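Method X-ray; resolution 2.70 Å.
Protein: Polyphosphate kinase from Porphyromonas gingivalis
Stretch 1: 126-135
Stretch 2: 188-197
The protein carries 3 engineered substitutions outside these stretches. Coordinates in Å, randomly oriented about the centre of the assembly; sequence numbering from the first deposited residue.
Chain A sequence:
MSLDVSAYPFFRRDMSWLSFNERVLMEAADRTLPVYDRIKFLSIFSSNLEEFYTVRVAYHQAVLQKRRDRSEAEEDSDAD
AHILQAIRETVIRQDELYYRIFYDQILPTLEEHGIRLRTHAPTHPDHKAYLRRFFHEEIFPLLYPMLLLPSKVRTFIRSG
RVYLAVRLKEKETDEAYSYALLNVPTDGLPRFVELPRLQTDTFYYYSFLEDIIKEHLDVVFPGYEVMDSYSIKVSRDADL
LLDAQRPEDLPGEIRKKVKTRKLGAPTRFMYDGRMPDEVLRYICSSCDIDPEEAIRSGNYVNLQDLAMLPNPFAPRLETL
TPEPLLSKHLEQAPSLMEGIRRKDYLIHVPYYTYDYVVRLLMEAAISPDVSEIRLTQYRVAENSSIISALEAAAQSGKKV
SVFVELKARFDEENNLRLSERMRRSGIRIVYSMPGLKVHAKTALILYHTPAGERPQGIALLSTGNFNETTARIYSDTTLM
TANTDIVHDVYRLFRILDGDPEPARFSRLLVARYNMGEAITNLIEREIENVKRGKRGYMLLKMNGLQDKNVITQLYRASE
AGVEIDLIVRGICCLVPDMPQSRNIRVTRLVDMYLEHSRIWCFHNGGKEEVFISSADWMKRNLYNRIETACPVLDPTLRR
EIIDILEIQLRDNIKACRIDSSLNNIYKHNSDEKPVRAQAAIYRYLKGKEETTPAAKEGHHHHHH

Stretch 1 126-135: DHKAYLRRFF
Stretch 2 188-197: GLPRFVELPR

How do the two backbones lie? Residues 126-135 are wholly helical (phi/psi near -60/-47), with i to i+4 bonds such as Tyr-130 N to Asp-126 O, 2.9 Å. The other stretch is loop through Arg-191, then strand from Phe-192. Helix and strand axes approach to 9.8 Å, their directions 133° apart; the register is set by the CA atoms of His-127 and Leu-195, 6.3 Å apart.

What is the polar link? His-127 (chi1 m, chi2 154°) donates from NE2 to Pro-196 O, 3.2 Å, at its ring edge. Imidazole suits this place: its NH meets a carbonyl while one face takes Leu-195 CD1, 4.0 Å from the ring centroid.

What does Leu-195 touch? With chi1 m and chi2 t, its CD2 lies 3.6 Å from Leu-131 CD2 (m, t) and 3.9 Å from Tyr-130 CD2. This branched, buried side chain thus meets three helix residues.

What do the other rings cover? The CA-to-CB bond of Tyr-130 (t, chi2 77°) points toward the other stretch, and Pro-196 CD sits 3.6 Å from its ring centroid, a CH-pi contact over the ring face, 12° off the ring normal. One turn on, buried Phe-134 (t, chi2 78°) receives Val-193 CG1 (chi1 t) over one face, 3.7 Å from CE2 of Phe-134; Leu-189 CD1 (m, t) lies 4.1 Å from that same Phe-134 CE2. Together the stretches bury 449 Å².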

ATOM      1  N   ASP A 126     -16.815  23.515  23.490  1.00 48.68           N
ATOM      2  CA  ASP A 126     -15.444  23.194  23.146  1.00 39.22           C
ATOM      3  C   ASP A 126     -15.395  22.311  21.914  1.00 57.80           C
ATOM      4  O   ASP A 126     -14.611  22.566  20.994  1.00 54.87           O
ATOM      5  CB  ASP A 126     -14.749  22.528  24.328  1.00 38.09           C
ATOM      6  CG  ASP A 126     -14.548  23.480  25.490  1.00 58.11           C
ATOM      7  OD1 ASP A 126     -14.366  24.693  25.238  1.00 61.75           O
ATOM      8  OD2 ASP A 126     -14.567  23.017  26.651  1.00 67.59           O
ATOM      9  N   HIS A 127     -16.249  21.286  21.901  1.00 53.68           N
ATOM     10  CA  HIS A 127     -16.408  20.431  20.737  1.00 42.02           C
ATOM     11  C   HIS A 127     -16.853  21.220  19.506  1.00 53.52           C
ATOM     12  O   HIS A 127     -16.280  21.055  18.430  1.00 53.23           O
ATOM     13  CB  HIS A 127     -17.367  19.283  21.037  1.00 42.70           C
ATOM     14  CG  HIS A 127     -16.814  18.285  22.006  1.00 53.76           C
ATOM     15  ND1 HIS A 127     -17.614  17.505  22.809  1.00 68.05           N
ATOM     16  CD2 HIS A 127     -15.537  17.971  22.330  1.00 54.29           C
ATOM     17  CE1 HIS A 127     -16.856  16.731  23.568  1.00 62.01           C
ATOM     18  NE2 HIS A 127     -15.592  17.004  23.306  1.00 52.48           N
ATOM     19  N   LYS A 128     -17.846  22.093  19.673  1.00 42.72           N
ATOM     20  CA  LYS A 128     -18.251  23.017  18.606  1.00 47.89           C
ATOM     21  C   LYS A 128     -17.083  23.853  18.070  1.00 48.39           C
ATOM     22  O   LYS A 128     -16.847  23.889  16.866  1.00 58.84           O
ATOM     23  CB  LYS A 128     -19.377  23.941  19.070  1.00 30.69           C
ATOM     24  CG  LYS A 128     -20.678  23.221  19.389  1.00 50.94           C
ATOM     25  CD  LYS A 128     -21.773  24.187  19.810  1.00 60.49           C
ATOM     26  CE  LYS A 128     -22.190  25.122  18.686  1.00 59.90           C
ATOM     27  NZ  LYS A 128     -23.246  26.059  19.156  1.00 70.79           N
ATOM     28  N   ALA A 129     -16.352  24.505  18.970  1.00 49.98           N
ATOM     29  CA  ALA A 129     -15.196  25.313  18.595  1.00 47.29           C
ATOM     30  C   ALA A 129     -14.195  24.488  17.804  1.00 50.88           C
ATOM     31  O   ALA A 129     -13.719  24.914  16.753  1.00 60.83           O
ATOM     32  CB  ALA A 129     -14.542  25.880  19.816  1.00 42.95           C
ATOM     33  N   TYR A 130     -13.908  23.291  18.301  1.00 48.44           N
ATOM     34  CA  TYR A 130     -12.984  22.396  17.632  1.00 51.24           C
ATOM     35  C   TYR A 130     -13.406  22.092  16.195  1.00 53.69           C
ATOM     36  O   TYR A 130     -12.641  22.315  15.263  1.00 58.52           O
ATOM     37  CB  TYR A 130     -12.830  21.095  18.412  1.00 42.74           C
ATOM     38  CG  TYR A 130     -11.920  20.132  17.710  1.00 47.92           C
ATOM     39  CD1 TYR A 130     -10.546  20.306  17.751  1.00 53.60           C
ATOM     40  CD2 TYR A 130     -12.432  19.064  16.972  1.00 34.81           C
ATOM     41  CE1 TYR A 130      -9.700  19.433  17.105  1.00 58.27           C
ATOM     42  CE2 TYR A 130     -11.594  18.190  16.318  1.00 39.98           C
ATOM     43  CZ  TYR A 130     -10.224  18.376  16.389  1.00 49.50           C
ATOM     44  OH  TYR A 130      -9.361  17.514  15.747  1.00 51.22           O
ATOM     45  N   LEU A 131     -14.630  21.592  16.031  1.00 60.34           N
ATOM     46  CA  LEU A 131     -15.141  21.162  14.727  1.00 49.65           C
ATOM     47  C   LEU A 131     -15.237  22.286  13.722  1.00 51.15           C
ATOM     48  O   LEU A 131     -14.946  22.091  12.549  1.00 72.23           O
ATOM     49  CB  LEU A 131     -16.494  20.464  14.874  1.00 42.36           C
ATOM     50  CG  LEU A 131     -16.338  19.075  15.509  1.00 42.95           C
ATOM     51  CD1 LEU A 131     -17.649  18.489  15.984  1.00 43.90           C
ATOM     52  CD2 LEU A 131     -15.681  18.163  14.508  1.00 55.37           C
ATOM     53  N   ARG A 132     -15.620  23.467  14.189  1.00 59.30           N
ATOM     54  CA  ARG A 132     -15.651  24.652  13.342  1.00 48.91           C
ATOM     55  C   ARG A 132     -14.254  24.951  12.830  1.00 46.48           C
ATOM     56  O   ARG A 132     -14.083  25.310  11.665  1.00 50.23           O
ATOM     57  CB  ARG A 132     -16.223  25.846  14.103  1.00 46.24           C
ATOM     58  CG  ARG A 132     -16.287  27.122  13.324  1.00 30.93           C
ATOM     59  CD  ARG A 132     -17.439  27.983  13.798  1.00 68.82           C
ATOM     60  NE  ARG A 132     -17.097  29.405  13.766  1.00 98.53           N
ATOM     61  CZ  ARG A 132     -17.911  30.388  14.148  1.00101.81           C
ATOM     62  NH1 ARG A 132     -19.141  30.120  14.584  1.00 94.55           N
ATOM     63  NH2 ARG A 132     -17.492  31.646  14.095  1.00 79.79           N
ATOM     64  N   ARG A 133     -13.248  24.768  13.681  1.00 50.63           N
ATOM     65  CA  ARG A 133     -11.869  24.995  13.235  1.00 59.63           C
ATOM     66  C   ARG A 133     -11.519  23.918  12.227  1.00 59.36           C
ATOM     67  O   ARG A 133     -11.063  24.226  11.118  1.00 57.52           O
ATOM     68  CB  ARG A 133     -10.884  24.978  14.407  1.00 52.06           C
ATOM     69  CG  ARG A 133      -9.659  25.855  14.227  1.00 56.64           C
ATOM     70  CD  ARG A 133      -8.471  25.348  15.044  1.00 66.17           C
ATOM     71  NE  ARG A 133      -7.736  24.309  14.316  1.00 93.18           N
ATOM     72  CZ  ARG A 133      -7.894  22.992  14.473  1.00 92.41           C
ATOM     73  NH1 ARG A 133      -8.762  22.508  15.356  1.00 79.89           N
ATOM     74  NH2 ARG A 133      -7.169  22.150  13.744  1.00 84.18           N
ATOM     75  N   PHE A 134     -11.803  22.670  12.618  1.00 56.27           N
ATOM     76  CA  PHE A 134     -11.500  21.469  11.833  1.00 52.24           C
ATOM     77  C   PHE A 134     -12.118  21.557  10.461  1.00 52.89           C
ATOM     78  O   PHE A 134     -11.442  21.333   9.454  1.00 53.54           O
ATOM     79  CB  PHE A 134     -12.038  20.233  12.546  1.00 48.52           C
ATOM     80  CG  PHE A 134     -11.586  18.915  11.952  1.00 52.01           C
ATOM     81  CD1 PHE A 134     -10.319  18.418  12.208  1.00 48.27           C
ATOM     82  CD2 PHE A 134     -12.454  18.145  11.188  1.00 63.76           C
ATOM     83  CE1 PHE A 134      -9.920  17.201  11.696  1.00 34.07           C
ATOM     84  CE2 PHE A 134     -12.054  16.925  10.670  1.00 57.97           C
ATOM     85  CZ  PHE A 134     -10.793  16.452  10.933  1.00 45.16           C
ATOM     86  N   PHE A 135     -13.404  21.891  10.422  1.00 44.82           N
ATOM     87  CA  PHE A 135     -14.059  22.055   9.151  1.00 50.44           C
ATOM     88  C   PHE A 135     -13.309  23.088   8.331  1.00 53.93           C
ATOM     89  O   PHE A 135     -12.958  22.818   7.182  1.00 53.91           O
ATOM     90  CB  PHE A 135     -15.525  22.448   9.275  1.00 41.41           C
ATOM     91  CG  PHE A 135     -16.157  22.724   7.954  1.00 35.15           C
ATOM     92  CD1 PHE A 135     -16.568  21.674   7.141  1.00 50.86           C
ATOM     93  CD2 PHE A 135     -16.284  24.022   7.483  1.00 42.61           C
ATOM     94  CE1 PHE A 135     -17.137  21.913   5.891  1.00 52.83           C
ATOM     95  CE2 PHE A 135     -16.850  24.269   6.237  1.00 59.71           C
ATOM     96  CZ  PHE A 135     -17.281  23.208   5.438  1.00 49.04           C
ATOM     97  N   GLY A 188      -9.006  11.519   2.138  1.00 46.82           N
ATOM     98  CA  GLY A 188      -8.007  12.370   2.776  1.00 35.48           C
ATOM     99  C   GLY A 188      -8.214  12.551   4.273  1.00 45.69           C
ATOM    100  O   GLY A 188      -7.329  13.037   4.969  1.00 53.42           O
ATOM    101  N   LEU A 189      -9.387  12.166   4.767  1.00 45.54           N
ATOM    102  CA  LEU A 189      -9.709  12.286   6.185  1.00 44.71           C
ATOM    103  C   LEU A 189     -10.356  10.994   6.683  1.00 49.72           C
ATOM    104  O   LEU A 189     -10.830  10.190   5.885  1.00 55.99           O
ATOM    105  CB  LEU A 189     -10.663  13.460   6.396  1.00 54.82           C
ATOM    106  CG  LEU A 189     -10.115  14.883   6.324  1.00 50.40           C
ATOM    107  CD1 LEU A 189     -11.164  15.821   6.858  1.00 32.33           C
ATOM    108  CD2 LEU A 189      -8.851  15.003   7.133  1.00 29.93           C
ATOM    109  N   PRO A 190     -10.371  10.774   8.003  1.00 43.27           N
ATOM    110  CA  PRO A 190     -11.051   9.582   8.467  1.00 47.32           C
ATOM    111  C   PRO A 190     -12.571   9.755   8.457  1.00 54.10           C
ATOM    112  O   PRO A 190     -13.075  10.884   8.553  1.00 46.24           O
ATOM    113  CB  PRO A 190     -10.554   9.443   9.902  1.00 40.37           C
ATOM    114  CG  PRO A 190     -10.284  10.817  10.331  1.00 44.47           C
ATOM    115  CD  PRO A 190      -9.804  11.552   9.117  1.00 49.48           C
ATOM    116  N   ARG A 191     -13.286   8.636   8.340  1.00 56.71           N
ATOM    117  CA  ARG A 191     -14.745   8.636   8.378  1.00 49.29           C
ATOM    118  C   ARG A 191     -15.186   9.113   9.745  1.00 61.23           C
ATOM    119  O   ARG A 191     -16.154   9.870   9.866  1.00 60.77           O
ATOM    120  CB  ARG A 191     -15.284   7.226   8.131  1.00 43.55           C
ATOM    121  CG  ARG A 191     -16.795   7.127   8.052  1.00 47.51           C
ATOM    122  CD  ARG A 191     -17.377   7.955   6.903  1.00 54.65           C
ATOM    123  NE  ARG A 191     -18.839   8.018   6.969  1.00 42.07           N
ATOM    124  CZ  ARG A 191     -19.661   7.100   6.465  1.00 54.21           C
ATOM    125  NH1 ARG A 191     -19.195   6.024   5.842  1.00 64.27           N
ATOM    126  NH2 ARG A 191     -20.964   7.261   6.572  1.00 38.97           N
ATOM    127  N   PHE A 192     -14.449   8.673  10.768  1.00 62.03           N
ATOM    128  CA  PHE A 192     -14.736   9.028  12.151  1.00 49.54           C
ATOM    129  C   PHE A 192     -13.684   9.969  12.712  1.00 53.71           C
ATOM    130  O   PHE A 192     -12.490   9.694  12.630  1.00 65.34           O
ATOM    131  CB  PHE A 192     -14.877   7.770  12.993  1.00 49.10           C
ATOM    132  CG  PHE A 192     -15.907   6.827  12.462  1.00 47.18           C
ATOM    133  CD1 PHE A 192     -17.260   7.130  12.574  1.00 37.38           C
ATOM    134  CD2 PHE A 192     -15.528   5.663  11.809  1.00 42.88           C
ATOM    135  CE1 PHE A 192     -18.221   6.275  12.066  1.00 42.30           C
ATOM    136  CE2 PHE A 192     -16.480   4.805  11.300  1.00 54.41           C
ATOM    137  CZ  PHE A 192     -17.830   5.112  11.426  1.00 51.51           C
ATOM    138  N   VAL A 193     -14.154  11.096  13.247  1.00 50.08           N
ATOM    139  CA  VAL A 193     -13.293  12.171  13.720  1.00 46.79           C
ATOM    140  C   VAL A 193     -13.432  12.242  15.236  1.00 59.47           C
ATOM    141  O   VAL A 193     -14.538  12.456  15.749  1.00 55.76           O
ATOM    142  CB  VAL A 193     -13.685  13.526  13.058  1.00 51.56           C
ATOM    143  CG1 VAL A 193     -12.764  14.673  13.497  1.00 40.71           C
ATOM    144  CG2 VAL A 193     -13.636  13.395  11.561  1.00 45.63           C
ATOM    145  N   GLU A 194     -12.322  12.015  15.945  1.00 57.34           N
ATOM    146  CA  GLU A 194     -12.289  12.090  17.406  1.00 48.80           C
ATOM    147  C   GLU A 194     -12.302  13.547  17.851  1.00 50.63           C
ATOM    148  O   GLU A 194     -11.672  14.397  17.222  1.00 51.22           O
ATOM    149  CB  GLU A 194     -11.045  11.398  17.950  1.00 50.92           C
ATOM    150  CG  GLU A 194     -11.069  11.117  19.471  1.00 56.07           C
ATOM    151  CD  GLU A 194      -9.700  10.705  20.041  1.00 70.78           C
ATOM    152  OE1 GLU A 194      -8.658  10.909  19.370  1.00 84.65           O
ATOM    153  OE2 GLU A 194      -9.668  10.188  21.177  1.00 83.78           O
ATOM    154  N   LEU A 195     -13.042  13.832  18.920  1.00 51.29           N
ATOM    155  CA  LEU A 195     -13.121  15.177  19.482  1.00 47.61           C
ATOM    156  C   LEU A 195     -12.301  15.216  20.757  1.00 56.28           C
ATOM    157  O   LEU A 195     -12.303  14.245  21.512  1.00 60.55           O
ATOM    158  CB  LEU A 195     -14.572  15.542  19.785  1.00 54.13           C
ATOM    159  CG  LEU A 195     -15.566  15.514  18.618  1.00 45.77           C
ATOM    160  CD1 LEU A 195     -16.810  16.290  18.973  1.00 46.70           C
ATOM    161  CD2 LEU A 195     -14.957  16.105  17.389  1.00 61.39           C
ATOM    162  N   PRO A 196     -11.583  16.329  21.005  1.00 61.53           N
ATOM    163  CA  PRO A 196     -10.670  16.392  22.160  1.00 52.13           C
ATOM    164  C   PRO A 196     -11.331  16.135  23.521  1.00 54.39           C
ATOM    165  O   PRO A 196     -12.527  16.386  23.720  1.00 47.17           O
ATOM    166  CB  PRO A 196     -10.072  17.800  22.064  1.00 47.45           C
ATOM    167  CG  PRO A 196     -10.212  18.160  20.603  1.00 48.48           C
ATOM    168  CD  PRO A 196     -11.548  17.576  20.220  1.00 47.10           C
ATOM    169  N   ARG A 197     -10.536  15.636  24.456  1.00 61.55           N
ATOM    170  CA  ARG A 197     -11.076  14.977  25.627  1.00 50.25           C
ATOM    171  C   ARG A 197     -10.207  15.270  26.835  1.00 56.92           C
ATOM    172  O   ARG A 197      -9.018  15.525  26.698  1.00 61.97           O
ATOM    173  CB  ARG A 197     -11.039  13.483  25.359  1.00 45.93           C
ATOM    174  CG  ARG A 197     -11.975  12.684  26.164  1.00 54.99           C
ATOM    175  CD  ARG A 197     -11.442  11.298  26.338  1.00 44.10           C
ATOM    176  NE  ARG A 197     -12.082  10.689  27.492  1.00 54.66           N
ATOM    177  CZ  ARG A 197     -11.417  10.137  28.494  1.00 70.45           C
ATOM    178  NH1 ARG A 197     -10.086  10.089  28.454  1.00 73.56           N
ATOM    179  NH2 ARG A 197     -12.081   9.620  29.520  1.00 78.82           N
TER